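Local coordinates for protein intracellular exo-alpha-(1->5)-L-arabinofuranosidase (Bifidobacterium longum, PDB 2Y2W) that hydrolyses terminal non-reducing alpha-(1->5)-linked L-arabinofuranosyl residues of plant arabinans and is also active on arabinoxylan, at residues D[228-231]-D[232-236]; D[391-394]-D[395-399]; D[432-435]-D[436-440]. All coordinates share one frame; numbering follows the deposited sequence.

Contact 1. Residues D[228-231]-D[232-236]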
loop_
_atom_site.group_PDB
_atom_site.type_symbol
_atom_site.label_atom_id
_atom_site.label_comp_id
_atom_site.label_asym_id
_atom_site.label_seq_id
_atom_site.Cartn_x
_atom_site.Cartn_y
_atom_site.Cartn_z
ATOM N N GLU D 228 -9.818 -10.376 -1.113
ATOM C CA GLU D 228 -10.308 -9.010 -0.904
ATOM C C GLU D 228 -9.269 -7.944 -1.265
ATOM O O GLU D 228 -9.603 -6.942 -1.904
ATOM C CB GLU D 228 -10.803 -8.818 0.535
ATOM C CG GLU D 228 -12.104 -9.560 0.865
ATOM C CD GLU D 228 -13.365 -8.856 0.352
ATOM O OE1 GLU D 228 -13.283 -7.684 -0.082
ATOM O OE2 GLU D 228 -14.453 -9.479 0.395
ATOM N N GLU D 229 -8.019 -8.170 -0.863
ATOM C CA GLU D 229 -6.912 -7.264 -1.177
ATOM C C GLU D 229 -6.743 -7.069 -2.683
ATOM O O GLU D 229 -6.603 -5.934 -3.150
ATOM C CB GLU D 229 -5.600 -7.765 -0.565
ATOM C CG GLU D 229 -5.380 -7.372 0.896
ATOM C CD GLU D 229 -4.271 -8.178 1.577
ATOM O OE1 GLU D 229 -3.553 -8.940 0.889
ATOM O OE2 GLU D 229 -4.118 -8.050 2.811
ATOM N N TYR D 230 -6.759 -8.173 -3.434
ATOM C CA TYR D 230 -6.594 -8.118 -4.887
ATOM C C TYR D 230 -7.799 -7.492 -5.580
ATOM O O TYR D 230 -7.632 -6.678 -6.490
ATOM C CB TYR D 230 -6.278 -9.498 -5.483
ATOM C CG TYR D 230 -6.031 -9.462 -6.979
ATOM C CD1 TYR D 230 -4.843 -8.944 -7.496
ATOM C CD2 TYR D 230 -6.991 -9.932 -7.877
ATOM C CE1 TYR D 230 -4.614 -8.897 -8.868
ATOM C CE2 TYR D 230 -6.773 -9.891 -9.254
ATOM C CZ TYR D 230 -5.583 -9.371 -9.739
ATOM O OH TYR D 230 -5.357 -9.330 -11.095
ATOM N N ALA D 231 -9.001 -7.870 -5.147
ATOM C CA ALA D 231 -10.240 -7.286 -5.666
ATOM C C ALA D 231 -10.197 -5.759 -5.597
ATOM O O ALA D 231 -10.480 -5.083 -6.588
ATOM C CB ALA D 231 -11.450 -7.827 -4.912
ATOM N N GLY D 232 -9.826 -5.232 -4.430
ATOM C CA GLY D 232 -9.649 -3.794 -4.239
ATOM C C GLY D 232 -8.582 -3.196 -5.142
ATOM O O GLY D 232 -8.767 -2.117 -5.702
ATOM N N ALA D 233 -7.469 -3.911 -5.290
ATOM C CA ALA D 233 -6.338 -3.434 -6.086
ATOM C C ALA D 233 -6.635 -3.430 -7.589
ATOM O O ALA D 233 -6.394 -2.432 -8.269
ATOM C CB ALA D 233 -5.092 -4.251 -5.784
ATOM N N VAL D 234 -7.166 -4.543 -8.095
ATOM C CA VAL D 234 -7.494 -4.675 -9.513
ATOM C C VAL D 234 -8.628 -3.729 -9.929
ATOM O O VAL D 234 -8.662 -3.264 -11.067
ATOM C CB VAL D 234 -7.785 -6.157 -9.918
ATOM C CG1 VAL D 234 -9.147 -6.628 -9.410
ATOM C CG2 VAL D 234 -7.683 -6.341 -11.425
ATOM N N ASP D 235 -9.536 -3.433 -9.002
ATOM C CA ASP D 235 -10.606 -2.471 -9.254
ATOM C C ASP D 235 -10.038 -1.074 -9.482
ATOM O O ASP D 235 -10.482 -0.367 -10.386
ATOM C CB ASP D 235 -11.614 -2.459 -8.099
ATOM C CG ASP D 235 -12.740 -1.449 -8.306
ATOM O OD1 ASP D 235 -13.207 -1.273 -9.455
ATOM O OD2 ASP D 235 -13.164 -0.832 -7.306
ATOM N N LYS D 236 -9.060 -0.689 -8.662
ATOM C CA LYS D 236 -8.380 0.602 -8.797
ATOM C C LYS D 236 -7.582 0.703 -10.100
ATOM O O LYS D 236 -7.710 1.685 -10.835
ATOM C CB LYS D 236 -7.463 0.864 -7.597
ATOM C CG LYS D 236 -8.196 1.189 -6.300
ATOM C CD LYS D 236 -7.244 1.210 -5.106
ATOM C CE LYS D 236 -7.998 1.285 -3.780
ATOM N NZ LYS D 236 -8.884 0.104 -3.527
#
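Y230 lays its ring against V234, one turn further along helix 227-244, the helix that links the parallel barrel strands 209-212 and 249-252 in a beta-alpha-beta unit of the (beta/alpha)8 barrel. From CB of Y230, which points away from the following turn, CG stands opposite the backbone N (chi1 -177°), and this leans the ring forward over the next turn, toward V234, as it leaves the helix. Followed outward, CE2 is the first ring atom to meet V234, 3.9 Å from CB and nearly as close to CG1. CZ lies over the same CB and also nears CG2, and the hydroxyl OH ends 3.8 Å from V234 CG2. The valine CB therefore sits above one ring face, shifted toward the rim, in a CH-pi contact 4.1 Å from the ring centroid. Beyond V234 the tip has polar company: OH is hydrogen-bonded to the backbone O of I212 and the backbone N of C253, on or just after the two flanking barrel strands. A phenylalanine here would probably keep the valine contact but leave I212 O and C253 N without their shared mate. Backbone bonds run beneath the side chains; V234 N to Y230 O, at 2.7 Å, is nearly straight, with an N-H...O angle of 177°. On another side of the helix G232 O takes two donors from K236: the backbone N and, at 3.1 Å, NZ, which stands above the carbonyl plane on the opposite face from N. Outside this chain, K236 NZ pairs with E229 of a second subunit and E229 OE1 with K236 of a third. The chemistry thus divides the helix: an aromatic-aliphatic face with one hydroxyl linking it to the barrel, and a charged face joining subunits.

Contact 2. Residues D[391-394]-D[395-399]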
loop_
_atom_site.group_PDB
_atom_site.type_symbol
_atom_site.label_atom_id
_atom_site.label_comp_id
_atom_site.label_asym_id
_atom_site.label_seq_id
_atom_site.Cartn_x
_atom_site.Cartn_y
_atom_site.Cartn_z
ATOM N N LEU D 391 -5.818 -31.008 -24.901
ATOM C CA LEU D 391 -6.084 -29.741 -24.212
ATOM C C LEU D 391 -6.531 -28.668 -25.202
ATOM O O LEU D 391 -7.489 -27.939 -24.942
ATOM C CB LEU D 391 -4.862 -29.264 -23.419
ATOM C CG LEU D 391 -4.390 -30.062 -22.199
ATOM C CD1 LEU D 391 -3.096 -29.476 -21.663
ATOM C CD2 LEU D 391 -5.442 -30.122 -21.103
ATOM N N MET D 392 -5.843 -28.599 -26.340
ATOM C CA MET D 392 -6.205 -27.697 -27.432
ATOM C C MET D 392 -7.613 -27.986 -27.963
ATOM O O MET D 392 -8.361 -27.057 -28.277
ATOM C CB MET D 392 -5.170 -27.779 -28.563
ATOM C CG MET D 392 -5.428 -26.834 -29.739
ATOM S SD MET D 392 -5.649 -25.097 -29.272
ATOM C CE MET D 392 -3.980 -24.653 -28.787
ATOM N N ILE D 393 -7.956 -29.272 -28.058
ATOM C CA ILE D 393 -9.300 -29.711 -28.458
ATOM C C ILE D 393 -10.367 -29.198 -27.484
ATOM O O ILE D 393 -11.401 -28.678 -27.912
ATOM C CB ILE D 393 -9.374 -31.261 -28.607
ATOM C CG1 ILE D 393 -8.640 -31.708 -29.879
ATOM C CG2 ILE D 393 -10.826 -31.759 -28.603
ATOM C CD1 ILE D 393 -8.358 -33.201 -29.962
ATOM N N THR D 394 -10.104 -29.331 -26.182
ATOM C CA THR D 394 -11.019 -28.831 -25.148
ATOM C C THR D 394 -11.148 -27.309 -25.223
ATOM O O THR D 394 -12.239 -26.760 -25.035
ATOM C CB THR D 394 -10.579 -29.264 -23.727
ATOM O OG1 THR D 394 -10.499 -30.692 -23.668
ATOM C CG2 THR D 394 -11.572 -28.787 -22.667
ATOM N N LEU D 395 -10.031 -26.641 -25.509
ATOM C CA LEU D 395 -10.017 -25.190 -25.673
ATOM C C LEU D 395 -10.870 -24.769 -26.866
ATOM O O LEU D 395 -11.648 -23.819 -26.772
ATOM C CB LEU D 395 -8.581 -24.667 -25.823
ATOM C CG LEU D 395 -7.689 -24.599 -24.577
ATOM C CD1 LEU D 395 -6.237 -24.402 -24.981
ATOM C CD2 LEU D 395 -8.133 -23.502 -23.614
ATOM N N LEU D 396 -10.725 -25.491 -27.976
ATOM C CA LEU D 396 -11.518 -25.246 -29.180
ATOM C C LEU D 396 -12.994 -25.595 -28.974
ATOM O O LEU D 396 -13.875 -24.906 -29.490
ATOM C CB LEU D 396 -10.941 -26.006 -30.379
ATOM C CG LEU D 396 -9.667 -25.442 -31.021
ATOM C CD1 LEU D 396 -8.981 -26.485 -31.888
ATOM C CD2 LEU D 396 -9.968 -24.195 -31.838
ATOM N N LYS D 397 -13.257 -26.651 -28.204
ATOM C CA LYS D 397 -14.630 -27.049 -27.871
ATOM C C LYS D 397 -15.326 -26.053 -26.946
ATOM O O LYS D 397 -16.553 -26.056 -26.833
ATOM C CB LYS D 397 -14.663 -28.455 -27.266
ATOM C CG LYS D 397 -14.926 -29.561 -28.284
ATOM C CD LYS D 397 -14.432 -30.932 -27.812
ATOM C CE LYS D 397 -15.503 -31.716 -27.062
ATOM N NZ LYS D 397 -15.755 -31.186 -25.693
ATOM N N HIS D 398 -14.538 -25.202 -26.293
ATOM C CA HIS D 398 -15.077 -24.181 -25.395
ATOM C C HIS D 398 -14.561 -22.777 -25.722
ATOM O O HIS D 398 -14.474 -21.918 -24.841
ATOM C CB HIS D 398 -14.786 -24.542 -23.933
ATOM C CG HIS D 398 -15.456 -25.801 -23.476
ATOM N ND1 HIS D 398 -16.779 -25.842 -23.092
ATOM C CD2 HIS D 398 -14.987 -27.065 -23.346
ATOM C CE1 HIS D 398 -17.097 -27.077 -22.745
ATOM N NE2 HIS D 398 -16.027 -27.839 -22.889
ATOM N N CYS D 399 -14.241 -22.538 -26.992
ATOM C CA CYS D 399 -13.723 -21.235 -27.414
ATOM C C CYS D 399 -14.822 -20.177 -27.555
ATOM O O CYS D 399 -14.598 -19.107 -28.115
ATOM C CB CYS D 399 -12.876 -21.356 -28.690
ATOM S SG CYS D 399 -13.783 -21.544 -30.240
HETATM O O HOH W 1 -13.085 -31.518 -24.177
#
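M392 and L396 meet one turn apart near the C-terminal end of helix 382-397, the last helix before barrel strand 402-408 in the (beta/alpha)8 barrel. CG of M392 comes within 4.2 Å of L396 CD1, the two side chains crossing at a slant. The methionine chain is bent at chi2 and chi3, and SD lies at a looser 4.4 Å from L395 CD1. On another side of the helix, I393 CG2 touches K397 CD at 3.8 Å. T394 and H398 run side by side, CG2 of the threonine against the imidazole CD2, while T394 O lies at the ring edge, near its plane. Beneath them, L395 N, L396 N and K397 N donate to the carbonyls of L391, M392 and I393, holding these residues at helical spacing. The next shell differs from face to face: W341 and F338 of strand 335-341 back L395, V59 and L63 pack on L396, and strand 462-473 meets I393 and K397. T394 OG1, also hydrogen-bonded to S390 O, binds a water at 2.8 Å, and the same water accepts a hydrogen bond from K397 NZ at 3.1 Å.

Contact 3. Residues D[432-435]-D[436-440]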
loop_
_atom_site.group_PDB
_atom_site.type_symbol
_atom_site.label_atom_id
_atom_site.label_comp_id
_atom_site.label_asym_id
_atom_site.label_seq_id
_atom_site.Cartn_x
_atom_site.Cartn_y
_atom_site.Cartn_z
ATOM N N TYR D 432 4.196 -29.945 -32.781
ATOM C CA TYR D 432 3.408 -30.383 -33.935
ATOM C C TYR D 432 1.879 -30.325 -33.774
ATOM O O TYR D 432 1.187 -29.974 -34.729
ATOM C CB TYR D 432 3.870 -31.772 -34.397
ATOM C CG TYR D 432 5.348 -31.841 -34.737
ATOM C CD1 TYR D 432 5.824 -31.386 -35.967
ATOM C CD2 TYR D 432 6.271 -32.357 -33.825
ATOM C CE1 TYR D 432 7.182 -31.446 -36.285
ATOM C CE2 TYR D 432 7.633 -32.419 -34.132
ATOM C CZ TYR D 432 8.080 -31.962 -35.364
ATOM O OH TYR D 432 9.423 -32.023 -35.679
ATOM N N PRO D 433 1.342 -30.669 -32.581
ATOM C CA PRO D 433 -0.106 -30.512 -32.409
ATOM C C PRO D 433 -0.550 -29.052 -32.357
ATOM O O PRO D 433 -1.675 -28.738 -32.759
ATOM C CB PRO D 433 -0.385 -31.195 -31.062
ATOM C CG PRO D 433 0.779 -32.065 -30.820
ATOM C CD PRO D 433 1.943 -31.354 -31.424
ATOM N N PHE D 434 0.327 -28.177 -31.863
ATOM C CA PHE D 434 0.031 -26.748 -31.776
ATOM C C PHE D 434 0.032 -26.099 -33.158
ATOM O O PHE D 434 -0.918 -25.401 -33.518
ATOM C CB PHE D 434 1.019 -26.036 -30.843
ATOM C CG PHE D 434 0.597 -24.643 -30.465
ATOM C CD1 PHE D 434 0.948 -23.552 -31.257
ATOM C CD2 PHE D 434 -0.158 -24.420 -29.317
ATOM C CE1 PHE D 434 0.558 -22.261 -30.912
ATOM C CE2 PHE D 434 -0.555 -23.132 -28.962
ATOM C CZ PHE D 434 -0.196 -22.050 -29.761
ATOM N N ALA D 435 1.097 -26.340 -33.924
ATOM C CA ALA D 435 1.237 -25.801 -35.279
ATOM C C ALA D 435 0.023 -26.107 -36.164
ATOM O O ALA D 435 -0.540 -25.203 -36.782
ATOM C CB ALA D 435 2.515 -26.316 -35.924
ATOM N N GLU D 436 -0.382 -27.375 -36.202
ATOM C CA GLU D 436 -1.538 -27.802 -36.991
ATOM C C GLU D 436 -2.825 -27.079 -36.611
ATOM O O GLU D 436 -3.574 -26.640 -37.487
ATOM C CB GLU D 436 -1.736 -29.317 -36.895
ATOM C CG GLU D 436 -1.159 -30.087 -38.075
ATOM C CD GLU D 436 -1.927 -29.856 -39.369
ATOM O OE1 GLU D 436 -3.169 -29.707 -39.319
ATOM O OE2 GLU D 436 -1.285 -29.831 -40.441
ATOM N N ALA D 437 -3.075 -26.959 -35.309
ATOM C CA ALA D 437 -4.254 -26.258 -34.817
ATOM C C ALA D 437 -4.163 -24.763 -35.118
ATOM O O ALA D 437 -5.149 -24.148 -35.517
ATOM C CB ALA D 437 -4.434 -26.498 -33.330
ATOM N N ALA D 438 -2.971 -24.196 -34.950
ATOM C CA ALA D 438 -2.755 -22.765 -35.149
ATOM C C ALA D 438 -2.893 -22.330 -36.603
ATOM O O ALA D 438 -3.359 -21.225 -36.878
ATOM C CB ALA D 438 -1.395 -22.350 -34.598
ATOM N N LEU D 439 -2.498 -23.201 -37.529
ATOM C CA LEU D 439 -2.475 -22.856 -38.953
ATOM C C LEU D 439 -3.724 -23.255 -39.751
ATOM O O LEU D 439 -3.900 -22.797 -40.882
ATOM C CB LEU D 439 -1.212 -23.410 -39.630
ATOM C CG LEU D 439 0.120 -22.690 -39.376
ATOM C CD1 LEU D 439 1.287 -23.524 -39.886
ATOM C CD2 LEU D 439 0.146 -21.297 -40.002
ATOM N N HIS D 440 -4.587 -24.090 -39.174
ATOM C CA HIS D 440 -5.730 -24.625 -39.925
ATOM C C HIS D 440 -7.098 -24.557 -39.235
ATOM O O HIS D 440 -8.131 -24.627 -39.905
ATOM C CB HIS D 440 -5.433 -26.049 -40.403
ATOM C CG HIS D 440 -4.237 -26.141 -41.297
ATOM N ND1 HIS D 440 -4.280 -25.803 -42.631
ATOM C CD2 HIS D 440 -2.960 -26.512 -41.042
ATOM C CE1 HIS D 440 -3.082 -25.973 -43.164
ATOM N NE2 HIS D 440 -2.264 -26.403 -42.220
#
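F434 and A438 are joined through the backbone of helix 431-440 by a bond from A438 N to F434 O of 2.8 Å, and L439 N to A435 O follows at 2.9 Å, whereas the preceding bonds, E436 N to Y432 O and A437 N to P433 O, are both weak at 3.4 Å. P433 sits in the first turn, where its lack of an N-H costs the helix no i-to-i-4 bond. Side chains add one apolar contact along the helix: F434 CE1 lies 4.2 Å from A438 CB, which approaches the ring obliquely. The phenylalanine reaches there because CG is turned away from the backbone N and lies beside the carbonyl carbon (chi1 -167°), leaning the outward-pointing ring far enough forward for CE1 to meet the next turn. The methyl of A438 also rests 3.3 Å from F434 O, so ring and carbonyl of one residue both border it. A437 CB is set likewise against P433 O at 3.6 Å. L439 folds its CB and CG over A435 O, with CB 3.4 Å away. E436 starts near Y432 O, then bends at chi2 so that its carboxylate leaves this turn. The helix is laid against the C-terminal beta domain: P433 and E436 pack on W559, and A437 meets L482. F64, from the loop just before barrel strand 65-67, touches A437 and A438 from the barrel part of the fold. E436 OE2 lies close to E563 OE2, a proximity that may raise the pKa of one or both. The side-chain chemistry is thus sparse within the helix itself: small alanine methyls let neighbouring elements approach the backbone, the one aromatic contact is light, and the acidic group of E436 is directed to the sheet.

Overall arrangement
From the N terminus the chain first makes contact 1 on helix 227-244, between the fourth and fifth barrel strands, then contact 2 near the end of helix 382-397, before the eighth, and finally contact 3 on helix 431-440, which precedes strand 444-456 of the C-terminal beta domain. Each joins side chains about one turn apart and closes no long loop; the three follow in series, neither nested nor crossed. Contact 1 is remote, its centre about 30 Å from that of contact 2 and about 37 Å from that of contact 3. Contacts 2 and 3 touch through M392 packing on F434 and A437, which joins a barrel helix to the helix beside the beta domain.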